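Local structure of endo-b-1,4-glucanase (Nasutitermes takasagoensis, 1KS8) at residues A[8-13]-A[84-89]; A[72-77]-A[310-315]; A[105-110]-A[181-186]; A[111-116]-A[149-154]. The protein probably catalyses the endohydrolysis of beta-1,4-glucosidic linkages in cellulose, lichenin and cereal beta-glucans, as a family 9 glycosyl hydrolase. One frame throughout, in Å; residues are numbered along the deposited sequence.

All four contacts lie within the (alpha/alpha)6 catalytic domain. Contacts 2 and 4 are buried and wholly apolar across their segments. In contact 2 two helices meet through aromatic rings; in contact 4 a strand meets a helix through a leucine. Contact 1 is also buried, but a partly exposed arginine grips a backbone carbonyl. Contact 3 is partly buried and mixes a leucine-over-histidine CH-pi contact with glutamines and a water. Contacts 3 and 4 are neighbours, their centres 8 Å apart, and the chain runs from 105-110 straight into 111-116. Contacts 1 and 2 touch where Leu89 packs on Leu76, well away from that pair.

Contact 1: A[8-13]-A[84-89]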
loop_
_atom_site.group_PDB
_atom_site.type_symbol
_atom_site.label_atom_id
_atom_site.label_comp_id
_atom_site.label_asym_id
_atom_site.label_seq_id
_atom_site.Cartn_x
_atom_site.Cartn_y
_atom_site.Cartn_z
ATOM N N VAL A 8 -10.628 0.937 -14.185
ATOM C CA VAL A 8 -9.640 1.646 -13.380
ATOM C C VAL A 8 -8.990 0.628 -12.440
ATOM O O VAL A 8 -7.790 0.699 -12.176
ATOM C CB VAL A 8 -10.266 2.807 -12.573
ATOM C CG1 VAL A 8 -9.176 3.552 -11.809
ATOM C CG2 VAL A 8 -10.974 3.769 -13.515
ATOM N N LEU A 9 -9.781 -0.330 -11.953
ATOM C CA LEU A 9 -9.257 -1.381 -11.076
ATOM C C LEU A 9 -8.192 -2.172 -11.838
ATOM O O LEU A 9 -7.112 -2.442 -11.314
ATOM C CB LEU A 9 -10.384 -2.321 -10.622
ATOM C CG LEU A 9 -9.989 -3.548 -9.786
ATOM C CD1 LEU A 9 -9.168 -3.129 -8.576
ATOM C CD2 LEU A 9 -11.248 -4.278 -9.338
ATOM N N ARG A 10 -8.499 -2.542 -13.078
ATOM C CA ARG A 10 -7.541 -3.276 -13.897
ATOM C C ARG A 10 -6.301 -2.413 -14.125
ATOM O O ARG A 10 -5.178 -2.917 -14.131
ATOM C CB ARG A 10 -8.158 -3.647 -15.247
ATOM C CG ARG A 10 -9.332 -4.604 -15.149
ATOM C CD ARG A 10 -9.940 -4.882 -16.520
ATOM N NE ARG A 10 -11.245 -5.522 -16.399
ATOM C CZ ARG A 10 -12.378 -5.009 -16.870
ATOM N NH1 ARG A 10 -12.377 -3.842 -17.503
ATOM N NH2 ARG A 10 -13.518 -5.665 -16.699
ATOM N N ASP A 11 -6.506 -1.112 -14.311
ATOM C CA ASP A 11 -5.387 -0.197 -14.526
ATOM C C ASP A 11 -4.494 -0.156 -13.290
ATOM O O ASP A 11 -3.270 -0.156 -13.400
ATOM C CB ASP A 11 -5.885 1.219 -14.827
ATOM C CG ASP A 11 -6.458 1.367 -16.227
ATOM O OD1 ASP A 11 -6.958 2.471 -16.531
ATOM O OD2 ASP A 11 -6.408 0.404 -17.021
ATOM N N SER A 12 -5.108 -0.113 -12.111
ATOM C CA SER A 12 -4.335 -0.080 -10.874
ATOM C C SER A 12 -3.470 -1.337 -10.768
ATOM O O SER A 12 -2.331 -1.286 -10.304
ATOM C CB SER A 12 -5.269 0.035 -9.666
ATOM O OG SER A 12 -4.533 0.248 -8.468
ATOM N N LEU A 13 -4.010 -2.471 -11.202
ATOM C CA LEU A 13 -3.242 -3.705 -11.168
ATOM C C LEU A 13 -2.065 -3.607 -12.136
ATOM O O LEU A 13 -1.012 -4.194 -11.894
ATOM C CB LEU A 13 -4.142 -4.900 -11.501
ATOM C CG LEU A 13 -5.034 -5.299 -10.318
ATOM C CD1 LEU A 13 -6.170 -6.187 -10.790
ATOM C CD2 LEU A 13 -4.184 -6.001 -9.258
ATOM N N SER A 84 -13.973 -9.993 -9.027
ATOM C CA SER A 84 -14.574 -10.979 -9.919
ATOM C C SER A 84 -15.379 -10.330 -11.037
ATOM O O SER A 84 -15.293 -10.746 -12.191
ATOM C CB SER A 84 -15.464 -11.938 -9.128
ATOM O OG SER A 84 -14.676 -12.813 -8.341
ATOM N N SER A 85 -16.159 -9.308 -10.698
ATOM C CA SER A 85 -16.966 -8.616 -11.696
ATOM C C SER A 85 -16.091 -7.944 -12.745
ATOM O O SER A 85 -16.503 -7.769 -13.894
ATOM C CB SER A 85 -17.860 -7.569 -11.028
ATOM O OG SER A 85 -18.868 -8.188 -10.249
ATOM N N ALA A 86 -14.880 -7.567 -12.348
ATOM C CA ALA A 86 -13.951 -6.913 -13.260
ATOM C C ALA A 86 -13.065 -7.934 -13.966
ATOM O O ALA A 86 -12.193 -7.564 -14.754
ATOM C CB ALA A 86 -13.086 -5.916 -12.494
ATOM N N GLY A 87 -13.297 -9.214 -13.689
ATOM C CA GLY A 87 -12.495 -10.266 -14.291
ATOM C C GLY A 87 -11.046 -10.113 -13.876
ATOM O O GLY A 87 -10.131 -10.424 -14.637
ATOM N N ALA A 88 -10.840 -9.642 -12.649
ATOM C CA ALA A 88 -9.499 -9.407 -12.132
ATOM C C ALA A 88 -9.186 -10.137 -10.827
ATOM O O ALA A 88 -8.268 -9.749 -10.105
ATOM C CB ALA A 88 -9.289 -7.908 -11.945
ATOM N N LEU A 89 -9.936 -11.190 -10.521
ATOM C CA LEU A 89 -9.694 -11.935 -9.289
ATOM C C LEU A 89 -8.311 -12.583 -9.281
ATOM O O LEU A 89 -7.572 -12.466 -8.307
ATOM C CB LEU A 89 -10.770 -13.006 -9.091
ATOM C CG LEU A 89 -10.645 -13.862 -7.826
ATOM C CD1 LEU A 89 -10.655 -12.974 -6.591
ATOM C CD2 LEU A 89 -11.795 -14.858 -7.773
HETATM O O HOH W 1 -15.292 -7.998 -16.447
#
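Arg10 has CG beside its backbone N (chi1 -64°) and a chain extended from CG to NE, and this carries its guanidinium to the carbonyl of Ala86. The carbonyl belongs to a Schellman motif that ends helix 80-85 of the (alpha/alpha)6 domain. Gly87 takes a positive phi of 62° there, and Ala88 is the N-cap of the next helix. Helix 5-18 thus packs against the turn between two helices. Arg10 grips Ala86 O side-on with two nitrogens. Arg10 NE lies 2.8 Å from Ala86 O, in the carbonyl plane. The second bond, from NH2, comes from above that plane and is more bent, with an N-H...O angle of 135°. Ala86 O stays close to the guanidinium plane in both. Two leucines of helix 5-18 add apolar contacts beside the polar grip. Leu9 CD2 rests 4.0 Å from Ala86 CB. One turn on, Leu13 CD1 lies 3.7 Å from Ala88 CB. Both leucines also touch Gln422 of helix 415-430, and Leu13 reaches Asp91 of helix 89-106. A water also bridges Arg10 and Ser85: it donates to Ser85 O at 2.8 Å and accepts a weak bond from Arg10 NH2.

Contact 2: A[72-77]-A[310-315]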
loop_
_atom_site.group_PDB
_atom_site.type_symbol
_atom_site.label_atom_id
_atom_site.label_comp_id
_atom_site.label_asym_id
_atom_site.label_seq_id
_atom_site.Cartn_x
_atom_site.Cartn_y
_atom_site.Cartn_z
ATOM N N LEU A 72 -4.322 -4.256 0.183
ATOM C CA LEU A 72 -4.783 -4.900 -1.040
ATOM C C LEU A 72 -5.514 -6.196 -0.683
ATOM O O LEU A 72 -6.578 -6.481 -1.227
ATOM C CB LEU A 72 -3.610 -5.202 -1.981
ATOM C CG LEU A 72 -2.956 -4.005 -2.681
ATOM C CD1 LEU A 72 -1.879 -4.523 -3.618
ATOM C CD2 LEU A 72 -3.999 -3.197 -3.461
ATOM N N ALA A 73 -4.950 -6.974 0.237
ATOM C CA ALA A 73 -5.579 -8.229 0.648
ATOM C C ALA A 73 -6.919 -7.947 1.328
ATOM O O ALA A 73 -7.897 -8.660 1.120
ATOM C CB ALA A 73 -4.654 -8.994 1.598
ATOM N N TRP A 74 -6.952 -6.899 2.142
ATOM C CA TRP A 74 -8.159 -6.501 2.862
ATOM C C TRP A 74 -9.309 -6.257 1.880
ATOM O O TRP A 74 -10.428 -6.735 2.084
ATOM C CB TRP A 74 -7.847 -5.240 3.669
ATOM C CG TRP A 74 -8.890 -4.779 4.642
ATOM C CD1 TRP A 74 -10.000 -5.457 5.062
ATOM C CD2 TRP A 74 -8.877 -3.543 5.363
ATOM N NE1 TRP A 74 -10.677 -4.718 6.006
ATOM C CE2 TRP A 74 -10.008 -3.538 6.208
ATOM C CE3 TRP A 74 -8.015 -2.438 5.376
ATOM C CZ2 TRP A 74 -10.300 -2.467 7.061
ATOM C CZ3 TRP A 74 -8.305 -1.373 6.224
ATOM C CH2 TRP A 74 -9.438 -1.398 7.054
ATOM N N GLY A 75 -9.031 -5.522 0.807
ATOM C CA GLY A 75 -10.057 -5.247 -0.181
ATOM C C GLY A 75 -10.466 -6.498 -0.936
ATOM O O GLY A 75 -11.626 -6.652 -1.317
ATOM N N LEU A 76 -9.506 -7.391 -1.160
ATOM C CA LEU A 76 -9.759 -8.645 -1.862
ATOM C C LEU A 76 -10.684 -9.542 -1.049
ATOM O O LEU A 76 -11.464 -10.316 -1.606
ATOM C CB LEU A 76 -8.446 -9.387 -2.116
ATOM C CG LEU A 76 -7.918 -9.429 -3.550
ATOM C CD1 LEU A 76 -6.592 -10.178 -3.568
ATOM C CD2 LEU A 76 -8.925 -10.114 -4.461
ATOM N N ILE A 77 -10.584 -9.441 0.271
ATOM C CA ILE A 77 -11.412 -10.245 1.163
ATOM C C ILE A 77 -12.835 -9.699 1.282
ATOM O O ILE A 77 -13.805 -10.433 1.091
ATOM C CB ILE A 77 -10.792 -10.314 2.579
ATOM C CG1 ILE A 77 -9.435 -11.022 2.521
ATOM C CG2 ILE A 77 -11.743 -11.038 3.531
ATOM C CD1 ILE A 77 -8.601 -10.856 3.782
ATOM N N ALA A 310 -9.180 7.552 3.003
ATOM C CA ALA A 310 -10.350 7.932 3.781
ATOM C C ALA A 310 -11.583 7.318 3.124
ATOM O O ALA A 310 -12.476 6.816 3.812
ATOM C CB ALA A 310 -10.477 9.449 3.838
ATOM N N ALA A 311 -11.628 7.350 1.795
ATOM C CA ALA A 311 -12.757 6.780 1.068
ATOM C C ALA A 311 -12.900 5.298 1.403
ATOM O O ALA A 311 -14.013 4.802 1.587
ATOM C CB ALA A 311 -12.574 6.965 -0.439
ATOM N N PHE A 312 -11.781 4.585 1.491
ATOM C CA PHE A 312 -11.861 3.166 1.807
ATOM C C PHE A 312 -12.374 2.938 3.225
ATOM O O PHE A 312 -13.153 2.017 3.460
ATOM C CB PHE A 312 -10.511 2.473 1.641
ATOM C CG PHE A 312 -10.601 0.983 1.764
ATOM C CD1 PHE A 312 -11.382 0.252 0.874
ATOM C CD2 PHE A 312 -9.964 0.314 2.803
ATOM C CE1 PHE A 312 -11.532 -1.125 1.016
ATOM C CE2 PHE A 312 -10.109 -1.066 2.954
ATOM C CZ PHE A 312 -10.894 -1.783 2.060
ATOM N N ILE A 313 -11.938 3.766 4.170
ATOM C CA ILE A 313 -12.413 3.630 5.542
ATOM C C ILE A 313 -13.924 3.847 5.552
ATOM O O ILE A 313 -14.653 3.156 6.262
ATOM C CB ILE A 313 -11.726 4.651 6.485
ATOM C CG1 ILE A 313 -10.270 4.232 6.722
ATOM C CG2 ILE A 313 -12.473 4.736 7.817
ATOM C CD1 ILE A 313 -10.107 2.876 7.406
ATOM N N MET A 314 -14.395 4.795 4.749
ATOM C CA MET A 314 -15.825 5.078 4.672
ATOM C C MET A 314 -16.586 3.889 4.099
ATOM O O MET A 314 -17.675 3.554 4.570
ATOM C CB MET A 314 -16.079 6.314 3.811
ATOM C CG MET A 314 -15.638 7.606 4.465
ATOM S SD MET A 314 -16.022 9.033 3.443
ATOM C CE MET A 314 -14.955 10.261 4.186
ATOM N N LEU A 315 -16.017 3.255 3.079
ATOM C CA LEU A 315 -16.654 2.100 2.461
ATOM C C LEU A 315 -16.700 0.930 3.444
ATOM O O LEU A 315 -17.676 0.174 3.479
ATOM C CB LEU A 315 -15.907 1.719 1.180
ATOM C CG LEU A 315 -16.131 2.735 0.051
ATOM C CD1 LEU A 315 -15.053 2.598 -1.017
ATOM C CD2 LEU A 315 -17.515 2.527 -0.542
#
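Trp74 and Phe312 sit on two helical segments that run in roughly the same direction, 32° apart. The segment axes come no closer than 12.5 Å, so large side chains must span the gap. The nearest CA atoms, those of Gly75 and Phe312, are 8.8 Å apart. Both aromatic side chains point toward the other helix, with CG anti to the backbone N (chi1 -171° for Trp74). The rings form a T-shaped (edge-to-face) pair. Phe312 presents its edge to the face of the Trp74 six-membered ring, with the planes at 86° and the centroids 5.0 Å apart. The touching atom is Phe312 CE2, which is 3.5 Å from Trp74 CE3 and lies toward the rim of the indole. Phe312 CZ lies 4.2 Å from Gly75 CA, where the glycine adds no side chain. Ile313 adds a looser touch, its CD1 being 4.3 Å from Trp74 CH2. The aromatic cluster is larger than this pair. Trp74 also meets Trp217 and Trp221 edge-to-face, while Phe312 touches Ser423 of helix 415-430. Such packing between helices 62-78 and 303-319, distant in sequence, belongs to the buried interior of the (alpha/alpha)6 fold of family 9 glycosyl hydrolases.

Contact 3: A[105-110]-A[181-186]; sequences KAHTSQ and ARQLFD
The turn that leaves helix 89-106 packs here on helix 171-190 of the (alpha/alpha)6 domain. His107 is the first residue past the helix and the centre of an inverse gamma turn. It meets Leu184 and Gln183 at once. Leu184 covers one face of the imidazole in a CH-pi contact. Its CG stands 3.9 Å from the centroid of the His107 ring, only 10° off the ring normal. Leu184 CD2 completes the cover, 3.7 Å from His107 CD2. Gln183 comes to the ring edge instead, with its OE1 3.2 Å from His107 CE1. The ring and amide planes are 74° apart. Two polar bonds fix the rotation of the ring. His107 NE2 donates to Gln110 O at 2.9 Å, nearly straight at 171° and near the ring plane, but above the carbonyl plane. His107 ND1 is hydrogen-bonded to ND1 of His180, the residue of helix 171-190 just before 181-186. The side chain of Gln110, bent at chi2, lays its CG against the Gln183 amide, 3.6 Å from Gln183 NE2. The two amides are turned nearly perpendicular. A water links the two side chains. It accepts from Gln183 NE2 at 3.0 Å and gives a weak bond to Gln110 OE1 at 3.3 Å.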
loop_
_atom_site.group_PDB
_atom_site.type_symbol
_atom_site.label_atom_id
_atom_site.label_comp_id
_atom_site.label_asym_id
_atom_site.label_seq_id
_atom_site.Cartn_x
_atom_site.Cartn_y
_atom_site.Cartn_z
ATOM N N LYS A 105 10.640 -14.725 1.956
ATOM C CA LYS A 105 12.087 -14.769 1.767
ATOM C C LYS A 105 12.782 -13.874 2.788
ATOM O O LYS A 105 13.812 -14.242 3.350
ATOM C CB LYS A 105 12.475 -14.289 0.365
ATOM C CG LYS A 105 12.020 -15.179 -0.773
ATOM C CD LYS A 105 12.577 -14.655 -2.087
ATOM C CE LYS A 105 12.105 -15.486 -3.266
ATOM N NZ LYS A 105 12.609 -14.951 -4.561
ATOM N N ALA A 106 12.215 -12.692 3.019
ATOM C CA ALA A 106 12.790 -11.737 3.958
ATOM C C ALA A 106 12.770 -12.243 5.399
ATOM O O ALA A 106 13.537 -11.774 6.240
ATOM C CB ALA A 106 12.055 -10.399 3.853
ATOM N N HIS A 107 11.885 -13.192 5.681
ATOM C CA HIS A 107 11.784 -13.776 7.016
ATOM C C HIS A 107 12.803 -14.912 7.053
ATOM O O HIS A 107 12.446 -16.091 6.984
ATOM C CB HIS A 107 10.380 -14.331 7.237
ATOM C CG HIS A 107 10.104 -14.724 8.653
ATOM N ND1 HIS A 107 9.153 -15.662 8.991
ATOM C CD2 HIS A 107 10.642 -14.296 9.819
ATOM C CE1 HIS A 107 9.119 -15.796 10.305
ATOM N NE2 HIS A 107 10.012 -14.979 10.832
ATOM N N THR A 108 14.070 -14.538 7.166
ATOM C CA THR A 108 15.175 -15.489 7.154
ATOM C C THR A 108 15.305 -16.402 8.372
ATOM O O THR A 108 15.876 -17.489 8.275
ATOM C CB THR A 108 16.497 -14.737 6.914
ATOM O OG1 THR A 108 16.548 -13.584 7.761
ATOM C CG2 THR A 108 16.583 -14.279 5.463
ATOM N N SER A 109 14.791 -15.962 9.512
ATOM C CA SER A 109 14.815 -16.765 10.730
ATOM C C SER A 109 13.557 -16.369 11.488
ATOM O O SER A 109 12.989 -15.315 11.223
ATOM C CB SER A 109 16.061 -16.465 11.565
ATOM O OG SER A 109 16.227 -17.453 12.570
ATOM N N GLN A 110 13.113 -17.197 12.426
ATOM C CA GLN A 110 11.893 -16.883 13.158
ATOM C C GLN A 110 11.855 -15.462 13.719
ATOM O O GLN A 110 10.829 -14.784 13.619
ATOM C CB GLN A 110 11.662 -17.912 14.269
ATOM C CG GLN A 110 11.204 -19.275 13.743
ATOM C CD GLN A 110 12.313 -20.063 13.058
ATOM O OE1 GLN A 110 12.045 -20.966 12.260
ATOM N NE2 GLN A 110 13.558 -19.740 13.381
ATOM N N ALA A 181 3.209 -15.560 9.588
ATOM C CA ALA A 181 2.485 -14.475 10.246
ATOM C C ALA A 181 2.542 -14.619 11.765
ATOM O O ALA A 181 2.796 -13.649 12.474
ATOM C CB ALA A 181 1.035 -14.454 9.777
ATOM N N ARG A 182 2.306 -15.830 12.262
ATOM C CA ARG A 182 2.335 -16.070 13.703
ATOM C C ARG A 182 3.708 -15.789 14.304
ATOM O O ARG A 182 3.819 -15.182 15.370
ATOM C CB ARG A 182 1.944 -17.515 14.014
ATOM C CG ARG A 182 0.525 -17.885 13.624
ATOM C CD ARG A 182 0.163 -19.259 14.170
ATOM N NE ARG A 182 -1.198 -19.653 13.819
ATOM C CZ ARG A 182 -1.816 -20.722 14.314
ATOM N NH1 ARG A 182 -1.194 -21.505 15.185
ATOM N NH2 ARG A 182 -3.055 -21.008 13.938
ATOM N N GLN A 183 4.752 -16.244 13.621
ATOM C CA GLN A 183 6.115 -16.051 14.093
ATOM C C GLN A 183 6.514 -14.582 14.086
ATOM O O GLN A 183 7.150 -14.108 15.026
ATOM C CB GLN A 183 7.084 -16.867 13.236
ATOM C CG GLN A 183 6.740 -18.349 13.204
ATOM C CD GLN A 183 7.648 -19.140 12.291
ATOM O OE1 GLN A 183 8.070 -18.651 11.243
ATOM N NE2 GLN A 183 7.940 -20.379 12.674
ATOM N N LEU A 184 6.142 -13.857 13.035
ATOM C CA LEU A 184 6.483 -12.440 12.966
ATOM C C LEU A 184 5.747 -11.630 14.025
ATOM O O LEU A 184 6.292 -10.656 14.545
ATOM C CB LEU A 184 6.202 -11.889 11.564
ATOM C CG LEU A 184 7.309 -12.243 10.564
ATOM C CD1 LEU A 184 6.847 -11.951 9.148
ATOM C CD2 LEU A 184 8.571 -11.459 10.903
ATOM N N PHE A 185 4.521 -12.027 14.358
ATOM C CA PHE A 185 3.789 -11.309 15.392
ATOM C C PHE A 185 4.484 -11.518 16.733
ATOM O O PHE A 185 4.644 -10.580 17.506
ATOM C CB PHE A 185 2.346 -11.789 15.515
ATOM C CG PHE A 185 1.605 -11.138 16.649
ATOM C CD1 PHE A 185 1.257 -9.791 16.584
ATOM C CD2 PHE A 185 1.326 -11.845 17.813
ATOM C CE1 PHE A 185 0.645 -9.156 17.664
ATOM C CE2 PHE A 185 0.713 -11.221 18.898
ATOM C CZ PHE A 185 0.374 -9.873 18.824
ATOM N N ASP A 186 4.886 -12.756 17.007
ATOM C CA ASP A 186 5.570 -13.060 18.256
ATOM C C ASP A 186 6.851 -12.242 18.344
ATOM O O ASP A 186 7.176 -11.692 19.392
ATOM C CB ASP A 186 5.885 -14.553 18.337
ATOM C CG ASP A 186 4.682 -15.378 18.756
ATOM O OD1 ASP A 186 4.724 -16.613 18.586
ATOM O OD2 ASP A 186 3.702 -14.793 19.265
HETATM O O HOH W 2 9.332 -22.279 10.846
#

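Contact 4: A[111-116]-A[149-154]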
loop_
_atom_site.group_PDB
_atom_site.type_symbol
_atom_site.label_atom_id
_atom_site.label_comp_id
_atom_site.label_asym_id
_atom_site.label_seq_id
_atom_site.Cartn_x
_atom_site.Cartn_y
_atom_site.Cartn_z
ATOM N N ASN A 111 12.966 -15.007 14.291
ATOM C CA ASN A 111 13.036 -13.662 14.850
ATOM C C ASN A 111 13.997 -12.753 14.089
ATOM O O ASN A 111 14.687 -11.927 14.682
ATOM C CB ASN A 111 13.439 -13.725 16.324
ATOM C CG ASN A 111 12.395 -14.411 17.180
ATOM O OD1 ASN A 111 11.228 -14.021 17.182
ATOM N ND2 ASN A 111 12.810 -15.439 17.912
ATOM N N GLU A 112 14.042 -12.918 12.770
ATOM C CA GLU A 112 14.900 -12.100 11.921
ATOM C C GLU A 112 14.098 -11.756 10.680
ATOM O O GLU A 112 13.449 -12.621 10.092
ATOM C CB GLU A 112 16.169 -12.855 11.522
ATOM C CG GLU A 112 17.182 -11.985 10.783
ATOM C CD GLU A 112 18.487 -12.703 10.508
ATOM O OE1 GLU A 112 18.565 -13.452 9.511
ATOM O OE2 GLU A 112 19.435 -12.526 11.303
ATOM N N PHE A 113 14.141 -10.493 10.279
ATOM C CA PHE A 113 13.384 -10.071 9.113
ATOM C C PHE A 113 14.069 -8.948 8.350
ATOM O O PHE A 113 14.421 -7.915 8.927
ATOM C CB PHE A 113 11.990 -9.610 9.550
ATOM C CG PHE A 113 11.079 -9.287 8.408
ATOM C CD1 PHE A 113 10.551 -10.302 7.624
ATOM C CD2 PHE A 113 10.774 -7.967 8.097
ATOM C CE1 PHE A 113 9.731 -10.011 6.539
ATOM C CE2 PHE A 113 9.954 -7.661 7.012
ATOM C CZ PHE A 113 9.432 -8.687 6.232
ATOM N N TYR A 114 14.267 -9.145 7.052
ATOM C CA TYR A 114 14.880 -8.104 6.245
ATOM C C TYR A 114 13.824 -7.080 5.862
ATOM O O TYR A 114 12.803 -7.413 5.258
ATOM C CB TYR A 114 15.556 -8.696 5.006
ATOM C CG TYR A 114 16.918 -9.257 5.330
ATOM C CD1 TYR A 114 17.058 -10.524 5.904
ATOM C CD2 TYR A 114 18.066 -8.490 5.137
ATOM C CE1 TYR A 114 18.315 -11.006 6.282
ATOM C CE2 TYR A 114 19.320 -8.961 5.510
ATOM C CZ TYR A 114 19.437 -10.216 6.083
ATOM O OH TYR A 114 20.678 -10.667 6.466
ATOM N N GLY A 115 14.078 -5.831 6.240
ATOM C CA GLY A 115 13.131 -4.765 5.970
ATOM C C GLY A 115 13.497 -3.814 4.853
ATOM O O GLY A 115 12.749 -2.875 4.571
ATOM N N GLN A 116 14.635 -4.035 4.207
ATOM C CA GLN A 116 15.026 -3.151 3.122
ATOM C C GLN A 116 16.109 -3.737 2.240
ATOM O O GLN A 116 17.003 -4.431 2.721
ATOM C CB GLN A 116 15.526 -1.816 3.689
ATOM C CG GLN A 116 15.573 -0.672 2.678
ATOM C CD GLN A 116 15.955 0.652 3.321
ATOM O OE1 GLN A 116 15.392 1.041 4.345
ATOM N NE2 GLN A 116 16.909 1.357 2.717
ATOM N N SER A 149 8.944 -3.655 15.848
ATOM C CA SER A 149 7.570 -4.092 16.068
ATOM C C SER A 149 6.607 -3.619 14.991
ATOM O O SER A 149 5.685 -4.345 14.621
ATOM C CB SER A 149 7.072 -3.605 17.430
ATOM O OG SER A 149 7.925 -4.053 18.466
ATOM N N ASP A 150 6.806 -2.400 14.500
ATOM C CA ASP A 150 5.927 -1.879 13.463
ATOM C C ASP A 150 6.106 -2.613 12.137
ATOM O O ASP A 150 5.126 -3.015 11.509
ATOM C CB ASP A 150 6.118 -0.361 13.272
ATOM C CG ASP A 150 7.568 0.095 13.409
ATOM O OD1 ASP A 150 8.495 -0.740 13.465
ATOM O OD2 ASP A 150 7.777 1.327 13.450
ATOM N N LEU A 151 7.356 -2.804 11.724
ATOM C CA LEU A 151 7.647 -3.501 10.476
ATOM C C LEU A 151 7.223 -4.966 10.546
ATOM O O LEU A 151 6.555 -5.468 9.642
ATOM C CB LEU A 151 9.141 -3.418 10.165
ATOM C CG LEU A 151 9.641 -4.234 8.969
ATOM C CD1 LEU A 151 8.996 -3.738 7.684
ATOM C CD2 LEU A 151 11.156 -4.119 8.889
ATOM N N ALA A 152 7.617 -5.648 11.619
ATOM C CA ALA A 152 7.266 -7.053 11.794
ATOM C C ALA A 152 5.753 -7.208 11.939
ATOM O O ALA A 152 5.159 -8.153 11.413
ATOM C CB ALA A 152 7.973 -7.621 13.024
ATOM N N GLY A 153 5.138 -6.271 12.654
ATOM C CA GLY A 153 3.701 -6.310 12.854
ATOM C C GLY A 153 2.907 -6.119 11.573
ATOM O O GLY A 153 1.966 -6.865 11.305
ATOM N N GLU A 154 3.277 -5.123 10.771
ATOM C CA GLU A 154 2.552 -4.887 9.529
ATOM C C GLU A 154 2.733 -6.067 8.588
ATOM O O GLU A 154 1.807 -6.448 7.877
ATOM C CB GLU A 154 3.033 -3.606 8.845
ATOM C CG GLU A 154 2.175 -3.193 7.648
ATOM C CD GLU A 154 0.726 -2.936 8.032
ATOM O OE1 GLU A 154 0.498 -2.158 8.983
ATOM O OE2 GLU A 154 -0.186 -3.504 7.389
#
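Leu151 reaches from helix 149-165 to the edge of the Phe113 ring and the backbone of Gly115. The leucine and the ring lie obliquely to each other. In both, CG stands opposite the backbone N (chi1 -174° for Phe113 and 173° for Leu151), which directs them into the gap between strand and helix. Leu151 CD2 comes to the ring near its plane, 3.9 Å from Phe113 CD2. Leu151 CG and CD1 sit by the same ring edge but a little to one side of the plane. Leu151 CG is 4.0 Å from Phe113 CE2. Leu151 CD2 also rests on the strand, 3.6 Å from Gly115 CA. Gly115 has no side chain, and the methyl sits directly against its CA. A classic beta bulge sits here, with Gly115 and Gln116 set against the single residue Tyr140 of strand 139-142. The strand 113-117 is the middle one of a small antiparallel sheet. Phe113 also packs on Leu184 of helix 171-190. Asp150 OD1 accepts from Leu151 N, its neighbour in the helix, at 2.9 Å, and from Tyr195 N outside that helix. The side chain of Leu151 is about 8 Å from that of Glu214, which binds calcium in another structure of this protein; no calcium is bound here. Across the two segments the contact is purely apolar, so strand and helix are joined by van der Waals packing.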